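Agglutinin (Narcissus pseudonarcissus, PDB 3DZW) binds mannose-containing sugars such as alpha-1,3-linked mannobiose, as a tetrameric lectin of the daffodil. Local coordinates at residues A[60-65]-A[94-99]. Residues are numbered along the deposited sequence; the frame is centred on the assembly and turned at random. Where two conformers were deposited one is given.
Sequences GNLVVY and VVIYGT. With MAN (alpha-D-mannopyranose), chain E; MAN (alpha-D-mannopyranose), chain C.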
loop_
_atom_site.group_PDB
_atom_site.type_symbol
_atom_site.label_atom_id
_atom_site.label_comp_id
_atom_site.label_asym_id
_atom_site.label_seq_id
_atom_site.Cartn_x
_atom_site.Cartn_y
_atom_site.Cartn_z
ATOM N N GLY A 60 -15.111 -8.688 20.504
ATOM C CA GLY A 60 -14.538 -9.684 19.582
ATOM C C GLY A 60 -15.484 -10.222 18.513
ATOM O O GLY A 60 -15.078 -11.042 17.684
ATOM N N ASN A 61 -16.731 -9.746 18.508
ATOM C CA ASN A 61 -17.723 -10.208 17.566
ATOM C C ASN A 61 -17.754 -9.313 16.309
ATOM O O ASN A 61 -17.704 -8.083 16.420
ATOM C CB ASN A 61 -19.104 -10.240 18.259
ATOM C CG ASN A 61 -20.099 -11.262 17.619
ATOM O OD1 ASN A 61 -19.727 -12.097 16.787
ATOM N ND2 ASN A 61 -21.352 -11.210 18.066
ATOM N N LEU A 62 -17.799 -9.942 15.118
ATOM C CA LEU A 62 -17.881 -9.221 13.824
ATOM C C LEU A 62 -19.333 -9.291 13.431
ATOM O O LEU A 62 -19.846 -10.377 13.213
ATOM C CB LEU A 62 -16.984 -9.864 12.776
ATOM C CG LEU A 62 -16.906 -9.211 11.381
ATOM C CD1 LEU A 62 -16.340 -7.801 11.461
ATOM C CD2 LEU A 62 -16.070 -10.067 10.434
ATOM N N VAL A 63 -20.012 -8.130 13.321
ATOM C CA VAL A 63 -21.468 -8.118 13.045
ATOM C C VAL A 63 -21.955 -7.173 11.934
ATOM O O VAL A 63 -21.467 -6.050 11.799
ATOM C CB VAL A 63 -22.240 -7.717 14.346
ATOM C CG1 VAL A 63 -23.759 -7.851 14.160
ATOM C CG2 VAL A 63 -21.768 -8.551 15.546
ATOM N N VAL A 64 -22.932 -7.652 11.140
ATOM C CA VAL A 64 -23.560 -6.851 10.111
ATOM C C VAL A 64 -24.891 -6.358 10.696
ATOM O O VAL A 64 -25.726 -7.176 11.110
ATOM C CB VAL A 64 -23.831 -7.632 8.838
ATOM C CG1 VAL A 64 -24.648 -6.768 7.832
ATOM C CG2 VAL A 64 -22.521 -8.112 8.207
ATOM N N TYR A 65 -25.075 -5.030 10.746
ATOM C CA TYR A 65 -26.317 -4.419 11.282
ATOM C C TYR A 65 -27.188 -3.806 10.190
ATOM O O TYR A 65 -26.683 -3.236 9.222
ATOM C CB TYR A 65 -25.995 -3.345 12.334
ATOM C CG TYR A 65 -25.517 -3.881 13.667
ATOM C CD1 TYR A 65 -26.428 -4.292 14.630
ATOM C CD2 TYR A 65 -24.153 -3.951 13.974
ATOM C CE1 TYR A 65 -26.010 -4.783 15.866
ATOM C CE2 TYR A 65 -23.717 -4.440 15.216
ATOM C CZ TYR A 65 -24.663 -4.857 16.158
ATOM O OH TYR A 65 -24.260 -5.345 17.389
ATOM N N VAL A 94 -9.741 -14.275 5.388
ATOM C CA VAL A 94 -10.227 -13.146 6.198
ATOM C C VAL A 94 -10.302 -13.740 7.613
ATOM O O VAL A 94 -11.067 -14.689 7.850
ATOM C CB VAL A 94 -11.558 -12.612 5.734
ATOM C CG1 VAL A 94 -12.041 -11.511 6.666
ATOM C CG2 VAL A 94 -11.456 -12.088 4.289
ATOM N N VAL A 95 -9.499 -13.188 8.541
ATOM C CA VAL A 95 -9.378 -13.733 9.898
ATOM C C VAL A 95 -9.490 -12.721 11.050
ATOM O O VAL A 95 -8.979 -11.609 10.962
ATOM C CB VAL A 95 -7.978 -14.434 10.046
ATOM C CG1 VAL A 95 -7.873 -15.196 11.361
ATOM C CG2 VAL A 95 -7.712 -15.368 8.884
ATOM N N ILE A 96 -10.154 -13.138 12.140
ATOM C CA ILE A 96 -10.273 -12.325 13.350
ATOM C C ILE A 96 -9.244 -12.816 14.372
ATOM O O ILE A 96 -9.220 -14.024 14.704
ATOM C CB ILE A 96 -11.647 -12.421 13.998
ATOM C CG1 ILE A 96 -12.722 -11.837 13.089
ATOM C CG2 ILE A 96 -11.656 -11.671 15.337
ATOM C CD1 ILE A 96 -14.130 -12.013 13.627
ATOM N N TYR A 97 -8.393 -11.898 14.865
ATOM C CA TYR A 97 -7.370 -12.218 15.886
ATOM C C TYR A 97 -7.564 -11.370 17.133
ATOM O O TYR A 97 -7.984 -10.222 17.044
ATOM C CB TYR A 97 -5.961 -11.945 15.382
ATOM C CG TYR A 97 -5.461 -12.763 14.210
ATOM C CD1 TYR A 97 -5.595 -12.297 12.905
ATOM C CD2 TYR A 97 -4.797 -13.973 14.410
ATOM C CE1 TYR A 97 -5.115 -13.030 11.819
ATOM C CE2 TYR A 97 -4.309 -14.715 13.334
ATOM C CZ TYR A 97 -4.470 -14.238 12.040
ATOM O OH TYR A 97 -3.982 -14.976 10.968
ATOM N N GLY A 98 -7.226 -11.926 18.300
ATOM C CA GLY A 98 -7.326 -11.181 19.567
ATOM C C GLY A 98 -7.400 -12.120 20.774
ATOM O O GLY A 98 -7.582 -13.307 20.597
ATOM N N THR A 99 -7.268 -11.585 21.997
ATOM C CA THR A 99 -7.062 -10.149 22.234
ATOM C C THR A 99 -5.558 -9.772 22.116
ATOM O O THR A 99 -4.732 -10.612 21.738
ATOM C CB THR A 99 -7.621 -9.724 23.610
ATOM O OG1 THR A 99 -7.578 -8.299 23.734
ATOM C CG2 THR A 99 -6.824 -10.371 24.748
HETATM C C1 MAN E . -23.392 -10.706 20.812
HETATM C C2 MAN E . -22.998 -9.174 21.046
HETATM C C3 MAN E . -24.004 -8.195 20.474
HETATM C C4 MAN E . -24.398 -8.590 19.052
HETATM C C5 MAN E . -24.957 -10.024 18.986
HETATM C C6 MAN E . -25.265 -10.428 17.556
HETATM O O1 MAN E . -23.873 -11.506 22.006
HETATM O O2 MAN E . -21.751 -8.964 20.451
HETATM O O3 MAN E . -23.433 -6.901 20.459
HETATM O O4 MAN E . -25.370 -7.691 18.553
HETATM O O5 MAN E . -24.046 -10.994 19.485
HETATM O O6 MAN E . -25.595 -11.810 17.518
HETATM C C1 MAN C . -4.735 -20.477 7.704
HETATM C C2 MAN C . -3.988 -19.175 7.450
HETATM C C3 MAN C . -3.696 -18.461 8.772
HETATM C C4 MAN C . -4.979 -18.273 9.559
HETATM C C5 MAN C . -5.721 -19.609 9.703
HETATM C C6 MAN C . -7.065 -19.429 10.398
HETATM O O2 MAN C . -4.756 -18.342 6.587
HETATM O O3 MAN C . -3.088 -17.202 8.538
HETATM O O4 MAN C . -4.677 -17.723 10.840
HETATM O O5 MAN C . -5.929 -20.209 8.414
HETATM O O6 MAN C . -7.677 -20.697 10.595
#
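Gly-60 meets Ile-96 through its carbonyl: the O lies 4.2 Å from Ile-96 CG2, a loose van der Waals approach, while the same oxygen accepts a hydrogen bond from Thr-77. Asn-61 turns the other way, to a mannose: its ND2 makes a nearly straight but weak bond to mannose O2 at 3.3 Å, and OD1, bonded to Thr-77 N and Ser-75, fixes the rotation of the amide. Leu-62 returns to the interior, where its CB takes the end of Ile-96, CD1, at 3.7 Å. In Ile-96, CD1 stands anti to CA (chi2 175°), which stretches the side chain toward Leu-62, and Trp-102 of a second subunit packs on both residues. Tyr-65 brings its hydroxyl to the same mannose; OH accepts a 2.8 Å bond from O4 and is also bonded to Gln-57, while Val-63 CG1 lies over one ring face, toward its rim. Tyr-97 repeats this in the other sheet: Val-95 CG1 lies likewise rimward over its ring, and O4 of a second mannose donates a 2.8 Å bond to Tyr-97 OH, also bonded to Gln-89. In this monocot mannose-binding lectin fold, then, the two segments share an apolar pair, Leu-62 against Ile-96, and no hydrogen bond, whereas Asn-61, Tyr-65 and Tyr-97 use their polar ends on sugars.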